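Local coordinates for Lin1840 protein (Listeria innocua serovar 6a, PDB 4ZOC) that probably hydrolyses terminal, non-reducing beta-D-glucosyl residues with release of beta-D-glucose, acting as a family 3 beta-glucosidase in beta-1,2-glucan metabolism, at residues G62-A66 against A128-H132; G165-V169 against A225-A231; V376-N380 against Y600-Y604; P398-D404 against A463-N468; L618-E622 against V695-G699. The protein carries 2 engineered substitutions. All coordinates share one frame. Numbering follows the deposited sequence.

Contact 1 (G62-A66 against A128-H132); sequences GSSSA and ADGHH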
# COMPACT_ATOMS: atom_id res chain seq x y z
N GLY A 62 19.40 -1.86 -28.34
CA GLY A 62 18.41 -1.42 -29.24
C GLY A 62 18.87 -1.14 -30.68
O GLY A 62 18.38 -0.21 -31.32
N SER A 63 19.79 -1.96 -31.17
CA SER A 63 20.04 -2.03 -32.63
C SER A 63 18.69 -2.10 -33.41
O SER A 63 17.74 -2.68 -32.93
CB SER A 63 20.93 -3.20 -33.00
OG SER A 63 21.04 -3.34 -34.40
N SER A 64 18.62 -1.42 -34.56
CA SER A 64 17.38 -1.37 -35.31
C SER A 64 17.16 -2.50 -36.25
O SER A 64 16.02 -2.70 -36.69
CB SER A 64 17.18 0.02 -36.03
OG SER A 64 18.24 0.26 -36.92
N SER A 65 18.20 -3.27 -36.60
CA SER A 65 18.13 -4.35 -37.58
C SER A 65 19.49 -5.08 -37.71
O SER A 65 20.51 -4.63 -37.16
CB SER A 65 17.81 -3.81 -39.00
OG SER A 65 18.93 -3.09 -39.53
N ALA A 66 19.46 -6.18 -38.43
CA ALA A 66 20.69 -6.96 -38.70
C ALA A 66 21.73 -6.12 -39.38
O ALA A 66 22.87 -6.24 -39.04
CB ALA A 66 20.39 -8.16 -39.57
N ALA A 128 17.94 -13.56 -35.64
CA ALA A 128 17.97 -13.31 -37.08
C ALA A 128 18.18 -11.85 -37.40
O ALA A 128 18.77 -11.55 -38.46
CB ALA A 128 16.71 -13.85 -37.74
N ASP A 129 17.85 -10.95 -36.44
CA ASP A 129 18.02 -9.54 -36.67
C ASP A 129 19.24 -8.99 -35.89
O ASP A 129 19.38 -7.80 -35.73
CB ASP A 129 16.71 -8.79 -36.35
CG ASP A 129 16.37 -7.74 -37.35
OD1 ASP A 129 16.97 -7.72 -38.45
OD2 ASP A 129 15.51 -6.91 -37.05
N GLY A 130 20.08 -9.89 -35.38
CA GLY A 130 21.37 -9.54 -34.83
C GLY A 130 21.50 -9.32 -33.33
O GLY A 130 22.52 -8.87 -32.88
N HIS A 131 20.45 -9.59 -32.58
CA HIS A 131 20.45 -9.41 -31.12
C HIS A 131 20.96 -10.63 -30.36
O HIS A 131 20.56 -11.73 -30.63
CB HIS A 131 19.02 -9.11 -30.65
CG HIS A 131 18.38 -7.95 -31.34
ND1 HIS A 131 18.80 -6.64 -31.18
CD2 HIS A 131 17.37 -7.90 -32.25
CE1 HIS A 131 18.07 -5.84 -31.93
NE2 HIS A 131 17.21 -6.58 -32.60
N HIS A 132 21.79 -10.38 -29.34
CA HIS A 132 22.43 -11.43 -28.53
C HIS A 132 21.74 -11.67 -27.21
O HIS A 132 21.83 -12.77 -26.69
CB HIS A 132 23.85 -11.08 -28.17
CG HIS A 132 24.68 -10.72 -29.37
ND1 HIS A 132 25.74 -9.86 -29.31
CD2 HIS A 132 24.58 -11.12 -30.66
CE1 HIS A 132 26.25 -9.70 -30.53
NE2 HIS A 132 25.59 -10.47 -31.36
O HOH W 1 20.61 -4.55 -30.00
O HOH W 2 20.60 -6.09 -34.15
O HOH W 3 14.54 -4.66 -38.03

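Contact 2 (G165-V169 against A225-A231); sequences GKAMV and AAIQAGA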
# COMPACT_ATOMS: atom_id res chain seq x y z
N GLY A 165 8.65 -17.99 -15.59
CA GLY A 165 9.95 -17.41 -15.81
C GLY A 165 10.95 -18.45 -16.24
O GLY A 165 11.73 -18.21 -17.16
N LYS A 166 10.97 -19.59 -15.56
CA LYS A 166 11.83 -20.67 -15.96
C LYS A 166 11.53 -21.13 -17.39
O LYS A 166 12.46 -21.35 -18.19
CB LYS A 166 11.77 -21.86 -15.03
CG LYS A 166 12.35 -21.58 -13.71
CD LYS A 166 12.40 -22.81 -12.82
CE LYS A 166 11.05 -23.16 -12.35
NZ LYS A 166 11.14 -24.44 -11.60
N ALA A 167 10.24 -21.26 -17.73
CA ALA A 167 9.90 -21.58 -19.10
C ALA A 167 10.41 -20.56 -20.12
O ALA A 167 10.89 -20.98 -21.19
CB ALA A 167 8.41 -21.82 -19.22
N MET A 168 10.36 -19.25 -19.79
CA MET A 168 10.86 -18.22 -20.73
C MET A 168 12.36 -18.32 -20.91
O MET A 168 12.87 -18.31 -22.05
CB MET A 168 10.53 -16.84 -20.24
CG MET A 168 9.15 -16.34 -20.48
SD MET A 168 9.06 -14.50 -20.53
CE MET A 168 7.33 -14.52 -20.11
N VAL A 169 13.06 -18.49 -19.79
CA VAL A 169 14.54 -18.62 -19.84
C VAL A 169 14.93 -19.82 -20.73
O VAL A 169 15.80 -19.72 -21.59
CB VAL A 169 15.13 -18.75 -18.44
CG1 VAL A 169 16.63 -19.14 -18.52
CG2 VAL A 169 14.96 -17.46 -17.67
N ALA A 225 14.46 -18.38 -9.19
CA ALA A 225 14.16 -19.57 -9.98
C ALA A 225 14.74 -19.41 -11.36
O ALA A 225 15.37 -20.33 -11.89
CB ALA A 225 12.70 -19.85 -10.07
N ALA A 226 14.62 -18.22 -11.93
CA ALA A 226 15.21 -17.97 -13.25
C ALA A 226 16.74 -17.98 -13.29
O ALA A 226 17.38 -18.42 -14.24
CB ALA A 226 14.64 -16.65 -13.77
N ILE A 227 17.33 -17.47 -12.24
CA ILE A 227 18.76 -17.44 -12.05
C ILE A 227 19.26 -18.88 -11.93
O ILE A 227 20.23 -19.29 -12.63
CB ILE A 227 19.12 -16.57 -10.86
CG1 ILE A 227 18.92 -15.08 -11.17
CG2 ILE A 227 20.58 -16.80 -10.39
CD1 ILE A 227 18.86 -14.28 -9.88
N GLN A 228 18.60 -19.67 -11.10
CA GLN A 228 19.02 -21.09 -10.93
C GLN A 228 18.83 -21.92 -12.20
O GLN A 228 19.58 -22.87 -12.48
CB GLN A 228 18.35 -21.76 -9.71
CG GLN A 228 18.60 -21.11 -8.37
CD GLN A 228 20.01 -20.49 -8.21
OE1 GLN A 228 21.03 -21.08 -8.64
NE2 GLN A 228 20.07 -19.28 -7.68
N ALA A 229 17.89 -21.53 -13.02
CA ALA A 229 17.67 -22.18 -14.29
C ALA A 229 18.69 -21.73 -15.36
O ALA A 229 18.62 -22.22 -16.46
CB ALA A 229 16.27 -21.88 -14.79
N GLY A 230 19.57 -20.79 -15.02
CA GLY A 230 20.68 -20.41 -15.89
C GLY A 230 20.58 -19.10 -16.60
O GLY A 230 21.35 -18.88 -17.56
N ALA A 231 19.63 -18.23 -16.20
CA ALA A 231 19.56 -16.90 -16.87
C ALA A 231 20.93 -16.23 -16.88
O ALA A 231 21.60 -16.12 -15.83
CB ALA A 231 18.56 -15.98 -16.18

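Contact 3 (V376-N380 against Y600-Y604); sequences VLLEN and YGKSY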
# COMPACT_ATOMS: atom_id res chain seq x y z
N VAL A 376 -9.31 -15.03 -21.36
CA VAL A 376 -10.06 -15.51 -20.18
C VAL A 376 -11.51 -15.16 -20.36
O VAL A 376 -11.90 -14.02 -20.53
CB VAL A 376 -9.58 -14.93 -18.84
CG1 VAL A 376 -10.38 -15.56 -17.70
CG2 VAL A 376 -8.09 -15.12 -18.68
N LEU A 377 -12.30 -16.21 -20.44
CA LEU A 377 -13.74 -16.04 -20.52
C LEU A 377 -14.26 -15.75 -19.16
O LEU A 377 -14.18 -16.59 -18.27
CB LEU A 377 -14.42 -17.30 -21.12
CG LEU A 377 -15.95 -17.14 -21.36
CD1 LEU A 377 -16.36 -16.07 -22.38
CD2 LEU A 377 -16.56 -18.50 -21.75
N LEU A 378 -14.82 -14.57 -18.98
CA LEU A 378 -15.21 -14.11 -17.60
C LEU A 378 -16.71 -14.24 -17.32
O LEU A 378 -17.14 -14.49 -16.15
CB LEU A 378 -14.78 -12.66 -17.43
CG LEU A 378 -13.27 -12.40 -17.39
CD1 LEU A 378 -13.04 -10.92 -17.29
CD2 LEU A 378 -12.68 -13.18 -16.23
N GLU A 379 -17.51 -14.09 -18.36
CA GLU A 379 -19.01 -14.27 -18.31
C GLU A 379 -19.49 -14.91 -19.60
O GLU A 379 -18.95 -14.64 -20.68
CB GLU A 379 -19.82 -12.95 -18.13
CG GLU A 379 -19.48 -12.14 -16.87
CD GLU A 379 -19.89 -12.79 -15.56
OE1 GLU A 379 -20.73 -13.76 -15.58
OE2 GLU A 379 -19.37 -12.28 -14.53
N ASN A 380 -20.52 -15.74 -19.48
CA ASN A 380 -21.21 -16.30 -20.67
C ASN A 380 -22.53 -16.78 -20.18
O ASN A 380 -22.71 -17.96 -19.85
CB ASN A 380 -20.42 -17.43 -21.26
CG ASN A 380 -20.97 -17.90 -22.60
OD1 ASN A 380 -21.70 -17.20 -23.28
ND2 ASN A 380 -20.61 -19.11 -22.97
N TYR A 600 -9.60 -17.99 -11.79
CA TYR A 600 -10.90 -18.04 -12.41
C TYR A 600 -10.92 -17.85 -13.94
O TYR A 600 -10.30 -16.92 -14.49
CB TYR A 600 -11.79 -16.96 -11.83
CG TYR A 600 -13.13 -16.80 -12.51
CD1 TYR A 600 -14.13 -17.71 -12.30
CD2 TYR A 600 -13.39 -15.70 -13.28
CE1 TYR A 600 -15.36 -17.57 -12.92
CE2 TYR A 600 -14.61 -15.52 -13.89
CZ TYR A 600 -15.60 -16.46 -13.68
OH TYR A 600 -16.81 -16.23 -14.28
N GLY A 601 -11.74 -18.68 -14.62
CA GLY A 601 -11.99 -18.54 -16.07
C GLY A 601 -13.05 -19.58 -16.43
O GLY A 601 -13.14 -20.66 -15.83
N LYS A 602 -13.87 -19.25 -17.39
CA LYS A 602 -14.93 -20.17 -17.83
C LYS A 602 -14.47 -20.98 -19.05
O LYS A 602 -13.33 -20.85 -19.57
CB LYS A 602 -16.20 -19.39 -18.08
CG LYS A 602 -16.73 -18.72 -16.81
CD LYS A 602 -17.95 -17.88 -17.16
CE LYS A 602 -19.16 -18.71 -17.56
NZ LYS A 602 -19.51 -19.87 -16.72
N SER A 603 -15.36 -21.83 -19.51
CA SER A 603 -15.05 -22.71 -20.67
C SER A 603 -16.42 -22.98 -21.33
O SER A 603 -17.46 -22.88 -20.66
CB SER A 603 -14.46 -24.06 -20.16
OG SER A 603 -14.29 -25.08 -21.19
N TYR A 604 -16.38 -23.43 -22.60
CA TYR A 604 -17.51 -24.02 -23.29
C TYR A 604 -17.81 -25.47 -22.81
O TYR A 604 -18.88 -25.99 -23.10
CB TYR A 604 -17.37 -23.94 -24.81
CG TYR A 604 -17.14 -22.55 -25.32
CD1 TYR A 604 -17.68 -21.43 -24.64
CD2 TYR A 604 -16.46 -22.34 -26.49
CE1 TYR A 604 -17.54 -20.15 -25.14
CE2 TYR A 604 -16.26 -21.07 -26.99
CZ TYR A 604 -16.77 -19.96 -26.30
OH TYR A 604 -16.52 -18.68 -26.83
O HOH W 4 -11.40 -18.86 -19.94
O HOH W 5 -19.28 -20.78 -20.84

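Contact 4 (P398-D404 against A463-N468); sequences PLATSPD and ALGEKN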
# COMPACT_ATOMS: atom_id res chain seq x y z
N PRO A 398 -14.44 1.00 -29.83
CA PRO A 398 -13.10 1.48 -30.15
C PRO A 398 -12.07 0.46 -30.54
O PRO A 398 -11.09 0.86 -31.21
CB PRO A 398 -12.69 2.23 -28.90
CG PRO A 398 -13.48 1.64 -27.81
CD PRO A 398 -14.79 1.24 -28.44
N LEU A 399 -12.32 -0.80 -30.22
CA LEU A 399 -11.46 -1.94 -30.59
C LEU A 399 -12.02 -2.70 -31.83
O LEU A 399 -11.48 -3.75 -32.23
CB LEU A 399 -11.20 -2.90 -29.41
CG LEU A 399 -9.93 -2.59 -28.61
CD1 LEU A 399 -8.69 -2.95 -29.45
CD2 LEU A 399 -9.91 -1.11 -28.23
N ALA A 400 -13.09 -2.16 -32.47
CA ALA A 400 -13.67 -2.82 -33.64
C ALA A 400 -12.67 -2.84 -34.82
O ALA A 400 -12.47 -3.86 -35.48
CB ALA A 400 -14.91 -2.09 -34.09
N THR A 401 -12.05 -1.70 -35.05
CA THR A 401 -11.09 -1.53 -36.12
C THR A 401 -9.72 -1.09 -35.68
O THR A 401 -8.80 -1.04 -36.54
CB THR A 401 -11.57 -0.49 -37.17
OG1 THR A 401 -11.57 0.83 -36.65
CG2 THR A 401 -12.96 -0.84 -37.67
N SER A 402 -9.54 -0.71 -34.43
CA SER A 402 -8.24 -0.18 -34.00
C SER A 402 -7.14 -1.20 -34.30
O SER A 402 -7.25 -2.37 -33.91
CB SER A 402 -8.21 0.13 -32.52
OG SER A 402 -6.93 0.51 -32.10
N PRO A 403 -6.01 -0.71 -34.87
CA PRO A 403 -4.86 -1.60 -35.05
C PRO A 403 -3.99 -1.78 -33.80
O PRO A 403 -3.02 -2.57 -33.82
CB PRO A 403 -4.02 -0.92 -36.15
CG PRO A 403 -4.46 0.52 -36.09
CD PRO A 403 -5.84 0.59 -35.53
N ASP A 404 -4.34 -1.06 -32.71
CA ASP A 404 -3.56 -1.10 -31.46
C ASP A 404 -3.93 -2.33 -30.62
O ASP A 404 -4.57 -2.25 -29.54
CB ASP A 404 -3.75 0.19 -30.71
CG ASP A 404 -2.83 0.33 -29.49
OD1 ASP A 404 -1.90 -0.49 -29.27
OD2 ASP A 404 -3.10 1.26 -28.72
N ALA A 463 -16.56 -4.16 -28.76
CA ALA A 463 -15.10 -4.26 -28.60
C ALA A 463 -14.58 -3.02 -27.92
O ALA A 463 -14.51 -1.89 -28.54
CB ALA A 463 -14.44 -4.50 -29.99
N LEU A 464 -14.22 -3.20 -26.66
CA LEU A 464 -13.74 -2.12 -25.79
C LEU A 464 -12.29 -2.27 -25.42
O LEU A 464 -11.73 -3.37 -25.39
CB LEU A 464 -14.51 -2.12 -24.47
CG LEU A 464 -16.05 -2.04 -24.61
CD1 LEU A 464 -16.69 -2.11 -23.22
CD2 LEU A 464 -16.42 -0.79 -25.35
N GLY A 465 -11.68 -1.18 -25.01
CA GLY A 465 -10.33 -1.38 -24.45
C GLY A 465 -9.44 -0.16 -24.31
O GLY A 465 -9.84 0.97 -24.54
N GLU A 466 -8.25 -0.45 -23.78
CA GLU A 466 -7.27 0.55 -23.58
C GLU A 466 -6.39 0.76 -24.80
O GLU A 466 -6.05 -0.18 -25.47
CB GLU A 466 -6.31 0.15 -22.43
CG GLU A 466 -6.97 -0.03 -21.04
CD GLU A 466 -5.93 -0.27 -19.97
OE1 GLU A 466 -5.17 -1.27 -20.10
OE2 GLU A 466 -5.90 0.56 -18.99
N LYS A 467 -5.91 1.99 -24.98
CA LYS A 467 -4.73 2.21 -25.83
C LYS A 467 -3.54 1.64 -25.11
O LYS A 467 -3.44 1.74 -23.87
CB LYS A 467 -4.46 3.67 -26.07
CG LYS A 467 -5.56 4.43 -26.78
CD LYS A 467 -5.11 5.85 -27.04
CE LYS A 467 -5.38 6.25 -28.47
NZ LYS A 467 -6.01 7.57 -28.39
N ASN A 468 -2.57 1.08 -25.87
CA ASN A 468 -1.44 0.47 -25.13
C ASN A 468 -0.65 1.50 -24.34
O ASN A 468 -0.11 1.17 -23.27
CB ASN A 468 -0.52 -0.42 -25.98
CG ASN A 468 0.55 0.34 -26.68
OD1 ASN A 468 1.45 0.89 -26.05
ND2 ASN A 468 0.43 0.44 -27.97
O HOH W 6 -6.29 -0.73 -28.08

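Contact 5 (L618-E622 against V695-G699); sequences LNLGE and VQEPG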
# COMPACT_ATOMS: atom_id res chain seq x y z
N LEU A 618 2.30 -37.10 7.19
CA LEU A 618 3.49 -36.99 6.38
C LEU A 618 4.58 -36.70 7.35
O LEU A 618 4.36 -36.00 8.40
CB LEU A 618 3.35 -35.78 5.48
CG LEU A 618 3.81 -35.76 4.07
CD1 LEU A 618 3.37 -37.00 3.33
CD2 LEU A 618 3.27 -34.49 3.44
N ASN A 619 5.74 -37.25 7.07
CA ASN A 619 6.92 -36.87 7.81
C ASN A 619 7.42 -35.55 7.31
O ASN A 619 7.07 -35.13 6.22
CB ASN A 619 7.96 -37.94 7.66
CG ASN A 619 7.63 -39.18 8.50
OD1 ASN A 619 7.59 -40.27 7.99
ND2 ASN A 619 7.45 -39.01 9.78
N LEU A 620 8.22 -34.88 8.12
CA LEU A 620 8.93 -33.73 7.68
C LEU A 620 9.85 -34.16 6.57
O LEU A 620 10.37 -35.31 6.54
CB LEU A 620 9.73 -33.13 8.81
CG LEU A 620 8.94 -32.51 9.97
CD1 LEU A 620 9.68 -32.54 11.31
CD2 LEU A 620 8.47 -31.07 9.59
N GLY A 621 10.08 -33.24 5.64
CA GLY A 621 10.99 -33.51 4.52
C GLY A 621 10.38 -34.40 3.43
O GLY A 621 11.00 -34.65 2.43
N GLU A 622 9.19 -34.89 3.63
CA GLU A 622 8.60 -35.81 2.74
C GLU A 622 7.68 -35.08 1.78
O GLU A 622 7.03 -34.12 2.17
CB GLU A 622 7.79 -36.78 3.55
CG GLU A 622 7.21 -37.91 2.72
CD GLU A 622 6.58 -39.02 3.56
OE1 GLU A 622 6.30 -38.91 4.78
OE2 GLU A 622 6.32 -40.02 2.95
N VAL A 695 12.39 -22.68 6.77
CA VAL A 695 12.06 -23.74 7.71
C VAL A 695 10.88 -24.52 7.30
O VAL A 695 10.01 -24.08 6.54
CB VAL A 695 11.78 -23.15 9.09
CG1 VAL A 695 13.02 -22.46 9.58
CG2 VAL A 695 10.62 -22.19 9.11
N GLN A 696 10.79 -25.71 7.87
CA GLN A 696 9.55 -26.47 7.84
C GLN A 696 9.20 -26.82 9.29
O GLN A 696 10.01 -27.36 10.04
CB GLN A 696 9.70 -27.75 6.99
CG GLN A 696 8.37 -28.46 6.80
CD GLN A 696 8.38 -29.82 6.14
OE1 GLN A 696 9.45 -30.44 5.86
NE2 GLN A 696 7.16 -30.27 5.81
N GLU A 697 7.99 -26.53 9.68
CA GLU A 697 7.53 -26.71 11.05
C GLU A 697 6.48 -27.84 10.99
O GLU A 697 5.63 -27.89 10.06
CB GLU A 697 6.85 -25.41 11.57
CG GLU A 697 7.81 -24.28 11.74
CD GLU A 697 7.18 -22.97 12.16
OE1 GLU A 697 5.95 -22.78 12.05
OE2 GLU A 697 7.96 -22.12 12.60
N PRO A 698 6.52 -28.76 11.99
CA PRO A 698 5.46 -29.75 12.10
C PRO A 698 4.13 -29.04 12.36
O PRO A 698 4.12 -27.95 13.04
CB PRO A 698 5.88 -30.65 13.26
CG PRO A 698 6.88 -29.86 14.01
CD PRO A 698 7.47 -28.78 13.12
N GLY A 699 3.09 -29.63 11.80
CA GLY A 699 1.74 -29.18 12.07
C GLY A 699 0.81 -29.50 10.91
O GLY A 699 1.18 -30.22 10.01
O HOH W 7 6.76 -32.82 4.50

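Contact 1 (G62-A66 against A128-H132)
Polar side chains and waters join two loops of the barrel where Gly62-Ala66 meets Ala128-His132, a compact example of contact between a strand-to-helix and a helix-to-strand connection. The one direct hydrogen bond runs from Ala66 N to Asp129 OD1 (2.9 Å). Asp129 adopts an off-well chi1 of -137°, and this lets a side chain whose CA-to-CB bond points sideways bring its carboxylate up to the first turn of the facing helix. Its other oxygen, OD2, bonds to Tyr96 and receives a water that also donates to Ser64 O. Ser65, at the N-cap position, holds chi1 near +70° (p), so that its OG caps Asp68 N in the first turn of the helix, while Ser64, also p, bonds through OG to the Asp68 carboxylate. Ser63 differs: in the t rotamer its OG shares a water with Asp129 O. His131, in the m rotamer, swings its ring inward until CE1 lies 3.3 Å from Ser63 O, at the ring edge; its ND1 reaches Ser63 N through another water, and NE2 bonds to Tyr96. Gly130, with positive phi, is the C-prime residue of a Schellman motif. The contact thus joins the end of helix 112-128 to the start of helix 66-79, on loops that link these helices to the parallel barrel strands 59-61 and 133-134, with strand 87-90 lying between those two.

Contact 2 (G165-V169 against A225-A231)
This is apolar packing between two helices of the TIM-barrel domain, built largely from small residues: Gly165-Val169 lies within helix 158-173, and Ala225-Ala231 covers the last turn of helix 221-228 and the loop that follows. It illustrates how small residues such as Ala226 let helix backbones come close, for the CA atoms of Lys166 and Ala226 are only 5.1 Å apart. Val169 makes the largest contribution. Its CA-to-CB bond points toward the other segment, and its CG2 lies 4.0 Å from Ala226 CB and 4.2 Å from Ala231 CB, while CG1 comes within 3.9 Å of Ala231 N. One turn earlier, Lys166 contributes the aliphatic part of its side chain: CG sits 3.7 Å from Ala225 O and 4.1 Å from Ala229 CB, whereas the charged NZ forms a salt bridge with Glu163 of its own helix. The second segment bends round the valine because its helix ends here in a Schellman motif. Gly230 takes a positive phi, Ala231 N bonds to Ala226 O (3.0 Å) and Gly230 N to Ile227 O (2.9 Å), and the chain turns so that Ala231 CB also comes against the valine. Gln173, further along helix 158-173, bonds to Gly230 O. On the barrel side, Ala226 and Ala231 both touch Val190 of strand 187-193, while Ala167 and Met168 pack against helix 112-128.

Contact 3 (V376-N380 against Y600-Y604)
Two hydrogen bonds to successive carbonyls dominate this contact. Lys602 N donates to Leu377 O (2.8 Å), and the phenol Tyr600 OH donates to Leu378 O (2.6 Å), so backbone and side chain of one loop satisfy neighbouring acceptors of one strand. Two waters extend the pairing: the first accepts from Leu377 N and donates to Lys602 O, the second accepts from Asn380 ND2 and donates to Ser603 O, while Asn380 OD1 accepts from Leu385 N. The segments run 58° apart, and a single direct backbone bond joins them, an example of a loop following a sheet edge without becoming another strand. Around these bonds, Leu377 CD2 packs on Lys602 CB (3.8 Å) and Tyr604 CE1 (3.9 Å), Leu378 CD2 meets Tyr600 CE2 (3.8 Å), and the lysine chain lies along the strand, with CE 3.8 Å from Asn380 N. Val376 CG1 comes to 3.8 Å from Gly601 CA, where a side chain would be tight. Strand 376-380 is an outermost strand of the mixed sheet in the C-terminal glycosyl hydrolase domain. It pairs antiparallel with strand 521-524, Leu378 and Glu379 forming a classic beta bulge opposite Leu522, while loop 600-604 covers its other side shortly before strand 607-611.

Contact 4 (P398-D404 against A463-N468)
Pro398, directly after strand 393-397, lays its ring on the neighbouring strand, CD being 3.1 Å from Ala463 O and 4.0 Å from Leu464 CD2. Leu399 follows with the backbone bond, N to Ala463 O at 3.0 Å, and its CB packs 3.7 Å from Ala463 CB; its CD2 lies 3.7 Å from Gly465 N, where a side chain on Gly465 would be tight. Ala400 N still touches Ala463 CB (3.7 Å). The chain then moves away and comes back through an ST turn, Asp404 N bonding to Ser402 OG at 3.1 Å. Asp404 ends the walk with a two-pronged grip: OD1 accepts from Asn468 ND2 (2.8 Å) and OD2 from Asn468 N (2.9 Å), while a water donates to both Asp404 O and Glu466 O. The principle illustrated is the tying together of loops at the C-terminal ends of adjacent parallel strands; here the strands, 393-397 and 459-465, belong to the alpha/beta sandwich that forms the second domain of family 3 enzymes.

Contact 5 (L618-E622 against V695-G699)
A type II beta turn from Asn619 to Glu622 shapes the first segment as strand 617-620 ends. Gly621 takes the positive phi (77°) that this turn favours at its third position, and the backbone bond closing it, Glu622 N to Asn619 O at 3.4 Å, is weak. The turn is strengthened by a side chain, as Glu622 OE1 accepts from Asn619 N (2.9 Å). Facing it, Val695-Gly699 is largely extended, and its nearest CA approach, Leu620 to Pro698, is 6.9 Å, so side chains must bridge the gap. Gln696, with chi1 and chi2 both t, stretches across: its OE1 accepts from Gly621 N (2.9 Å), while NE2 donates to a water that in turn donates to Asn619 O and Glu622 O. Leu620 fills the remaining space, CD2 lying 3.7 Å from Gln696 CD and 4.3 Å from Pro698 CD. Glu697 points away and bonds to Ser652, its side chain about 5 Å from the magnesium ion bound at Asp648 and Thr650. The contact lies on the surface of the C-terminal beta domain, where Leu620 and Gln696 both touch Val719 of strand 712-720, the strand between 617-620 and 699-706 in the mixed sheet.

Overall arrangement
The five contacts illustrate how contacts within each domain of a multidomain enzyme are distributed along the chain. Contacts 1 and 2 come first and share the parallel TIM barrel, their centres 23 Å apart. Contacts 3 and 4 belong to the second domain: both reach its mixed sheet, at edge strand 376-380 and inner strand 459-465, with centres 21 Å apart, and contact 4 is nested in the long loop closed by contact 3. Contact 5 follows in the C-terminal beta domain, 51 Å from contact 4 between centres. None touches another. Side chains of contacts 1 and 4 (Ser64 and Asn468) come within about 13 and 11 Å of a bound glucose; both glycosidase domains supply pocket residues, Trp271 from the first, Trp409 and Glu473 from the second.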